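Local coordinates for protein 2-dehydro-3-deoxy-D-arabinonate dehydratase (Sulfolobus solfataricus, PDB 2Q18) that dehydrates 2-dehydro-3-deoxy-D-arabinonate to 2,5-dioxopentanoate in a pentose oxidation pathway, working as a magnesium- or calcium-dependent homotetramer of the FAH family, at residues A16-D19 with I23-L26; V193-D198 with S277-L282; R36-K41 with N153-G158. All coordinates share one frame; numbering follows the deposited sequence.

Contact 1 of 3, residues A16-D19 with I23-L26; sequences AILD and IIRL
Ala16 and Ile24 face each other as a hydrogen-bonded antiparallel pair. Ala16 N gives its hydrogen to Ile24 O at 2.8 Å, and Ile24 N returns a bond of the same length to Ala16 O, almost straight at 173°; both donors lie in the plane of the carbonyl they meet. Ala16 O also receives a CA-H contact from Ile23 CA at 3.3 Å, so two neighbouring donors share this one oxygen. On the face that carries Ala16, its methyl CB lies 4.0 Å from Leu26 CD2. Beyond the end of strand 11-17 the isobutyl group of Leu18 swings back, and both its methyls press on Ile24 CD1 from the same side, CD2 at 3.7 Å, the two side chains crossing obliquely. The other face pairs Ile17 with Ile23. With CG1 of Ile17 opposite its own backbone N (chi1 174°), CB and CD1 are each 4.1 Å from Ile23 CG1, and Tyr53 of helix 53-59 packs on both isoleucines. Further out, Arg25 reaches a second subunit, forming salt bridges with Asp27 and Asp46 of that chain. The whole is a beta hairpin, strands 11-17 and 23-26 joined by a short loop, with its second strand reaching a subunit interface.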
# COMPACT_ATOMS: atom_id res chain seq x y z
N ALA A 16 -16.18 -13.17 -15.34
CA ALA A 16 -17.05 -12.77 -16.44
C ALA A 16 -17.59 -14.01 -17.12
O ALA A 16 -16.84 -14.94 -17.42
CB ALA A 16 -16.28 -11.92 -17.43
N ILE A 17 -18.90 -14.04 -17.34
CA ILE A 17 -19.49 -15.09 -18.17
C ILE A 17 -19.76 -14.55 -19.57
O ILE A 17 -20.38 -13.50 -19.74
CB ILE A 17 -20.74 -15.79 -17.52
CG1 ILE A 17 -21.38 -16.78 -18.51
CG2 ILE A 17 -21.76 -14.77 -17.02
CD1 ILE A 17 -22.11 -17.95 -17.86
N LEU A 18 -19.25 -15.27 -20.57
CA LEU A 18 -19.43 -14.92 -21.97
C LEU A 18 -20.72 -15.55 -22.51
O LEU A 18 -21.29 -16.46 -21.89
CB LEU A 18 -18.22 -15.38 -22.78
CG LEU A 18 -16.99 -14.47 -22.89
CD1 LEU A 18 -16.68 -13.66 -21.61
CD2 LEU A 18 -15.78 -15.28 -23.32
N ASP A 19 -21.17 -15.07 -23.67
CA ASP A 19 -22.42 -15.55 -24.28
C ASP A 19 -22.45 -17.06 -24.52
O ASP A 19 -23.51 -17.68 -24.40
CB ASP A 19 -22.71 -14.79 -25.58
CG ASP A 19 -23.20 -13.37 -25.34
OD1 ASP A 19 -24.22 -13.20 -24.63
OD2 ASP A 19 -22.58 -12.42 -25.87
N ILE A 23 -16.65 -19.15 -18.66
CA ILE A 23 -16.39 -18.23 -17.55
C ILE A 23 -14.90 -17.88 -17.47
O ILE A 23 -14.04 -18.77 -17.48
CB ILE A 23 -16.92 -18.80 -16.21
CG1 ILE A 23 -18.44 -18.97 -16.30
CG2 ILE A 23 -16.54 -17.90 -15.03
CD1 ILE A 23 -19.02 -19.81 -15.22
N ILE A 24 -14.63 -16.58 -17.40
CA ILE A 24 -13.27 -16.06 -17.30
C ILE A 24 -13.01 -15.45 -15.92
O ILE A 24 -13.80 -14.62 -15.45
CB ILE A 24 -12.98 -15.01 -18.41
CG1 ILE A 24 -13.22 -15.62 -19.80
CG2 ILE A 24 -11.55 -14.46 -18.30
CD1 ILE A 24 -13.06 -14.63 -20.95
N ARG A 25 -11.94 -15.87 -15.27
CA ARG A 25 -11.47 -15.22 -14.05
C ARG A 25 -10.66 -13.99 -14.44
O ARG A 25 -9.67 -14.09 -15.18
CB ARG A 25 -10.60 -16.17 -13.23
CG ARG A 25 -9.96 -15.53 -12.02
CD ARG A 25 -9.47 -16.58 -11.06
NE ARG A 25 -8.66 -16.01 -9.99
CZ ARG A 25 -8.41 -16.63 -8.84
NH1 ARG A 25 -8.90 -17.84 -8.60
NH2 ARG A 25 -7.66 -16.02 -7.93
N LEU A 26 -11.09 -12.83 -13.94
CA LEU A 26 -10.51 -11.55 -14.34
C LEU A 26 -9.18 -11.27 -13.66
O LEU A 26 -9.00 -11.54 -12.47
CB LEU A 26 -11.49 -10.41 -14.05
CG LEU A 26 -12.85 -10.43 -14.75
CD1 LEU A 26 -13.58 -9.12 -14.50
CD2 LEU A 26 -12.70 -10.68 -16.24

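Contact 2 of 3, residues V193-D198 with S277-L282; sequences VIVTSD and SNIGTL
Val193 and Val195, two residues apart on strand 188-195, both meet Ile279 through apolar contacts. The side chains of Val193 and Ile279 run past each other in opposite directions, bringing Val193 CG2 to 3.9 Å from Ile279 CG2. Val195 meets the other branch: its CG2 lies 4.1 Å from Ile279 CG1, the two side chains crossing at about a right angle. Ile279 thus divides its branches between the valines, because CG1 is turned beside its backbone N (chi1 -55°) while CG2 lies beside the carbonyl carbon.

Methyl-to-backbone contacts make up the second group. Val193 CG2 approaches Ile279 O at 3.4 Å, while Val195 CG1 sits 3.7 Å from Asn278 O and 4.0 Å from Ile279 CA. The carbonyl of Asn278 has a polar partner of its own, the ammonium group of Lys2.

Hydrogen bonds are found beside the packing and do not join the two segments. Within 193-198, Thr196 OG1 donates to Asp198 OD2 at 2.6 Å; the hydroxyl reaches the syn side of that carboxylate, 21° out of its plane, and ties Thr196 to Asp198 in the 3-10 segment that follows.

In 277-282, Ile279 and Gly280 together face Ile276 in a classic beta bulge. The side chain of Ile279 is about 10 Å from that of Glu145, a magnesium ligand. With no hydrogen bond crossing between the segments, the joint between strand 188-195 and the bulged start of strand 280-288 rests on shape and on burial of aliphatic groups.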
# COMPACT_ATOMS: atom_id res chain seq x y z
N VAL A 193 -25.34 -9.39 -11.66
CA VAL A 193 -24.27 -9.15 -12.62
C VAL A 193 -24.32 -7.71 -13.14
O VAL A 193 -25.34 -7.03 -13.02
CB VAL A 193 -24.36 -10.11 -13.85
CG1 VAL A 193 -24.07 -11.56 -13.44
CG2 VAL A 193 -25.72 -9.99 -14.55
N ILE A 194 -23.21 -7.27 -13.72
CA ILE A 194 -23.23 -6.10 -14.58
C ILE A 194 -23.03 -6.62 -16.00
O ILE A 194 -22.08 -7.35 -16.27
CB ILE A 194 -22.13 -5.09 -14.22
CG1 ILE A 194 -22.42 -4.46 -12.85
CG2 ILE A 194 -22.02 -3.99 -15.30
CD1 ILE A 194 -21.20 -3.91 -12.17
N VAL A 195 -23.94 -6.26 -16.89
CA VAL A 195 -23.82 -6.68 -18.28
C VAL A 195 -23.23 -5.54 -19.09
O VAL A 195 -23.59 -4.38 -18.91
CB VAL A 195 -25.17 -7.18 -18.88
CG1 VAL A 195 -25.81 -8.23 -17.97
CG2 VAL A 195 -26.14 -6.02 -19.14
N THR A 196 -22.29 -5.87 -19.98
CA THR A 196 -21.70 -4.87 -20.86
C THR A 196 -22.76 -4.34 -21.82
O THR A 196 -23.77 -5.01 -22.06
CB THR A 196 -20.48 -5.41 -21.62
OG1 THR A 196 -20.83 -6.62 -22.31
CG2 THR A 196 -19.35 -5.71 -20.65
N SER A 197 -22.52 -3.15 -22.34
CA SER A 197 -23.49 -2.44 -23.17
C SER A 197 -23.97 -3.23 -24.39
O SER A 197 -25.13 -3.12 -24.78
CB SER A 197 -22.92 -1.08 -23.59
OG SER A 197 -23.94 -0.23 -24.08
N ASP A 198 -23.08 -4.04 -24.96
CA ASP A 198 -23.41 -4.87 -26.12
C ASP A 198 -24.32 -6.07 -25.80
O ASP A 198 -24.80 -6.74 -26.71
CB ASP A 198 -22.13 -5.34 -26.84
CG ASP A 198 -21.21 -6.17 -25.94
OD1 ASP A 198 -20.13 -6.57 -26.43
OD2 ASP A 198 -21.54 -6.42 -24.77
N SER A 277 -34.97 -8.35 -18.12
CA SER A 277 -34.56 -9.05 -19.34
C SER A 277 -33.08 -8.86 -19.63
O SER A 277 -32.56 -7.74 -19.55
CB SER A 277 -35.37 -8.53 -20.54
OG SER A 277 -36.76 -8.55 -20.28
N ASN A 278 -32.41 -9.97 -19.95
CA ASN A 278 -31.00 -9.98 -20.37
C ASN A 278 -29.97 -9.76 -19.25
O ASN A 278 -28.77 -9.85 -19.49
CB ASN A 278 -30.75 -9.01 -21.54
CG ASN A 278 -31.59 -9.36 -22.76
OD1 ASN A 278 -31.53 -10.47 -23.28
ND2 ASN A 278 -32.36 -8.39 -23.24
N ILE A 279 -30.45 -9.49 -18.04
CA ILE A 279 -29.56 -9.29 -16.90
C ILE A 279 -29.68 -10.45 -15.91
O ILE A 279 -28.69 -11.13 -15.63
CB ILE A 279 -29.80 -7.91 -16.19
CG1 ILE A 279 -29.69 -6.77 -17.21
CG2 ILE A 279 -28.81 -7.73 -15.03
CD1 ILE A 279 -30.02 -5.38 -16.66
N GLY A 280 -30.89 -10.67 -15.39
CA GLY A 280 -31.15 -11.80 -14.51
C GLY A 280 -32.18 -11.49 -13.45
O GLY A 280 -33.10 -10.70 -13.67
N THR A 281 -32.03 -12.12 -12.29
CA THR A 281 -32.92 -11.88 -11.17
C THR A 281 -32.10 -11.59 -9.92
O THR A 281 -31.28 -12.41 -9.50
CB THR A 281 -33.87 -13.09 -10.92
OG1 THR A 281 -34.67 -13.32 -12.09
CG2 THR A 281 -34.78 -12.83 -9.73
N LEU A 282 -32.33 -10.41 -9.35
CA LEU A 282 -31.71 -10.01 -8.10
C LEU A 282 -32.61 -10.40 -6.94
O LEU A 282 -33.79 -10.03 -6.91
CB LEU A 282 -31.47 -8.49 -8.10
CG LEU A 282 -30.93 -7.84 -6.82
CD1 LEU A 282 -29.48 -8.24 -6.56
CD2 LEU A 282 -31.06 -6.32 -6.90

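Contact 3 of 3, residues R36-K41 with N153-G158; sequences RYSENK and NGKILG
Lys155 stretches its full length to reach Ser38 near the end of helix 30-40. Its CG stands opposite the backbone N (chi1 -171°), and every later torsion is also extended, so the chain forms a straight arm that carries NZ to the helix. There the ammonium group donates to Ser38 OG at 3.1 Å and, more weakly, to Ser38 O at 3.4 Å, holding one residue by its hydroxyl and its carbonyl. Lys155 CE follows at 3.3 Å from Ser38 OG. The carboxylate of Glu39 lies nearby, OE1 4.7 Å from Lys155 NZ, too far for a salt bridge but near enough that it may favour the lysine's charge.

Ser38 CB points toward the other segment, and with OG opposite the backbone N (chi1 -168°) the hydroxyl meets both Lys155 NZ and a water. That water, 2.7 Å from Ser38 OG, donates to Ile156 O at 2.8 Å. Beneath this polar layer Leu157 supplies the apolar part: the methyl CD2 comes up to 3.7 Å from Ser38 CB.

Leu157 and Gly158 both face Val149, forming a classic beta bulge in the pairing with strand 140-150. The start of strand 156-167 and the lysine just before it are thus joined to helix 30-40 by the ammonium bonds, a water and the Leu157 methyl, while Ile156 packs on Ile233 and Ile237 of helix 233-241.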
# COMPACT_ATOMS: atom_id res chain seq x y z
N ARG A 36 -12.03 -1.10 -19.88
CA ARG A 36 -11.31 -1.74 -20.98
C ARG A 36 -12.25 -2.33 -22.03
O ARG A 36 -12.06 -2.12 -23.23
CB ARG A 36 -10.35 -2.82 -20.47
CG ARG A 36 -9.49 -3.45 -21.58
CD ARG A 36 -8.54 -4.52 -21.05
NE ARG A 36 -7.70 -4.03 -19.96
CZ ARG A 36 -6.57 -3.33 -20.12
NH1 ARG A 36 -5.89 -2.93 -19.06
NH2 ARG A 36 -6.13 -3.03 -21.34
N TYR A 37 -13.26 -3.07 -21.57
CA TYR A 37 -14.22 -3.70 -22.47
C TYR A 37 -14.97 -2.66 -23.29
O TYR A 37 -15.22 -2.86 -24.48
CB TYR A 37 -15.22 -4.59 -21.70
CG TYR A 37 -16.06 -5.44 -22.62
CD1 TYR A 37 -17.18 -4.91 -23.26
CD2 TYR A 37 -15.73 -6.77 -22.87
CE1 TYR A 37 -17.95 -5.69 -24.12
CE2 TYR A 37 -16.49 -7.56 -23.73
CZ TYR A 37 -17.60 -7.00 -24.35
OH TYR A 37 -18.37 -7.76 -25.20
N SER A 38 -15.31 -1.55 -22.66
CA SER A 38 -15.98 -0.43 -23.32
C SER A 38 -15.14 0.14 -24.46
O SER A 38 -15.69 0.67 -25.44
CB SER A 38 -16.29 0.67 -22.32
OG SER A 38 -17.17 1.62 -22.88
N GLU A 39 -13.82 0.05 -24.34
CA GLU A 39 -12.91 0.58 -25.34
C GLU A 39 -12.75 -0.36 -26.54
O GLU A 39 -13.04 0.03 -27.67
CB GLU A 39 -11.56 0.94 -24.71
CG GLU A 39 -10.76 1.99 -25.49
CD GLU A 39 -11.48 3.33 -25.59
OE1 GLU A 39 -12.02 3.81 -24.56
OE2 GLU A 39 -11.49 3.92 -26.70
N ASN A 40 -12.32 -1.60 -26.29
CA ASN A 40 -12.03 -2.53 -27.38
C ASN A 40 -12.53 -3.97 -27.19
O ASN A 40 -12.13 -4.88 -27.92
CB ASN A 40 -10.52 -2.54 -27.68
CG ASN A 40 -9.69 -3.09 -26.53
OD1 ASN A 40 -10.15 -3.17 -25.39
ND2 ASN A 40 -8.45 -3.46 -26.83
N LYS A 41 -13.40 -4.17 -26.20
CA LYS A 41 -13.97 -5.48 -25.86
C LYS A 41 -12.93 -6.53 -25.44
O LYS A 41 -13.19 -7.73 -25.49
CB LYS A 41 -14.87 -6.01 -27.00
CG LYS A 41 -15.97 -5.03 -27.39
CD LYS A 41 -17.01 -5.65 -28.29
CE LYS A 41 -18.14 -4.67 -28.55
NZ LYS A 41 -19.31 -5.32 -29.20
N ASN A 153 -16.73 10.32 -17.50
CA ASN A 153 -17.31 11.13 -18.57
C ASN A 153 -18.81 10.92 -18.76
O ASN A 153 -19.43 11.57 -19.61
CB ASN A 153 -16.60 10.86 -19.90
CG ASN A 153 -15.13 11.21 -19.87
OD1 ASN A 153 -14.31 10.51 -20.45
ND2 ASN A 153 -14.79 12.29 -19.17
N GLY A 154 -19.38 10.02 -17.97
CA GLY A 154 -20.80 9.72 -18.08
C GLY A 154 -21.12 8.71 -19.17
O GLY A 154 -22.29 8.55 -19.54
N LYS A 155 -20.09 8.05 -19.68
CA LYS A 155 -20.27 6.98 -20.66
C LYS A 155 -20.78 5.72 -19.94
O LYS A 155 -20.28 5.36 -18.87
CB LYS A 155 -18.96 6.68 -21.40
CG LYS A 155 -19.12 5.74 -22.58
CD LYS A 155 -17.78 5.22 -23.09
CE LYS A 155 -17.96 4.47 -24.41
NZ LYS A 155 -16.69 3.89 -24.94
N ILE A 156 -21.76 5.06 -20.55
CA ILE A 156 -22.35 3.84 -19.99
C ILE A 156 -21.42 2.64 -20.18
O ILE A 156 -21.11 2.25 -21.31
CB ILE A 156 -23.76 3.56 -20.58
CG1 ILE A 156 -24.75 4.65 -20.12
CG2 ILE A 156 -24.27 2.17 -20.17
CD1 ILE A 156 -26.04 4.73 -20.93
N LEU A 157 -20.97 2.07 -19.07
CA LEU A 157 -20.06 0.92 -19.10
C LEU A 157 -20.81 -0.40 -19.01
O LEU A 157 -20.26 -1.46 -19.31
CB LEU A 157 -19.05 1.01 -17.96
CG LEU A 157 -18.12 2.23 -17.91
CD1 LEU A 157 -17.31 2.21 -16.62
CD2 LEU A 157 -17.21 2.26 -19.13
N GLY A 158 -22.07 -0.33 -18.58
CA GLY A 158 -22.89 -1.53 -18.47
C GLY A 158 -24.20 -1.29 -17.75
O GLY A 158 -24.45 -0.18 -17.27
O HOH W 1 -19.68 0.56 -23.04

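Along the chain the first segments of contacts 1 and 3 come early, and contact 3 closes before contact 2 opens. Contact 1 is a local hairpin, whereas contacts 3 and 2 span 111 and 78 intervening residues. Strand 23-26 leads on to helix 30-40, yet contact 1 touches neither of the others, its centre about 17 Å from that of contact 3 and 13 Å from that of contact 2. Contacts 2 and 3, centres about 15 Å apart, do meet: Asp198 forms a salt bridge with Lys41 and a probable hydrogen bond with Tyr37. Contact 3 and these Asp198 links join helix 30-40 to the family part that carries the metal ligands; contact 2 lies within that part.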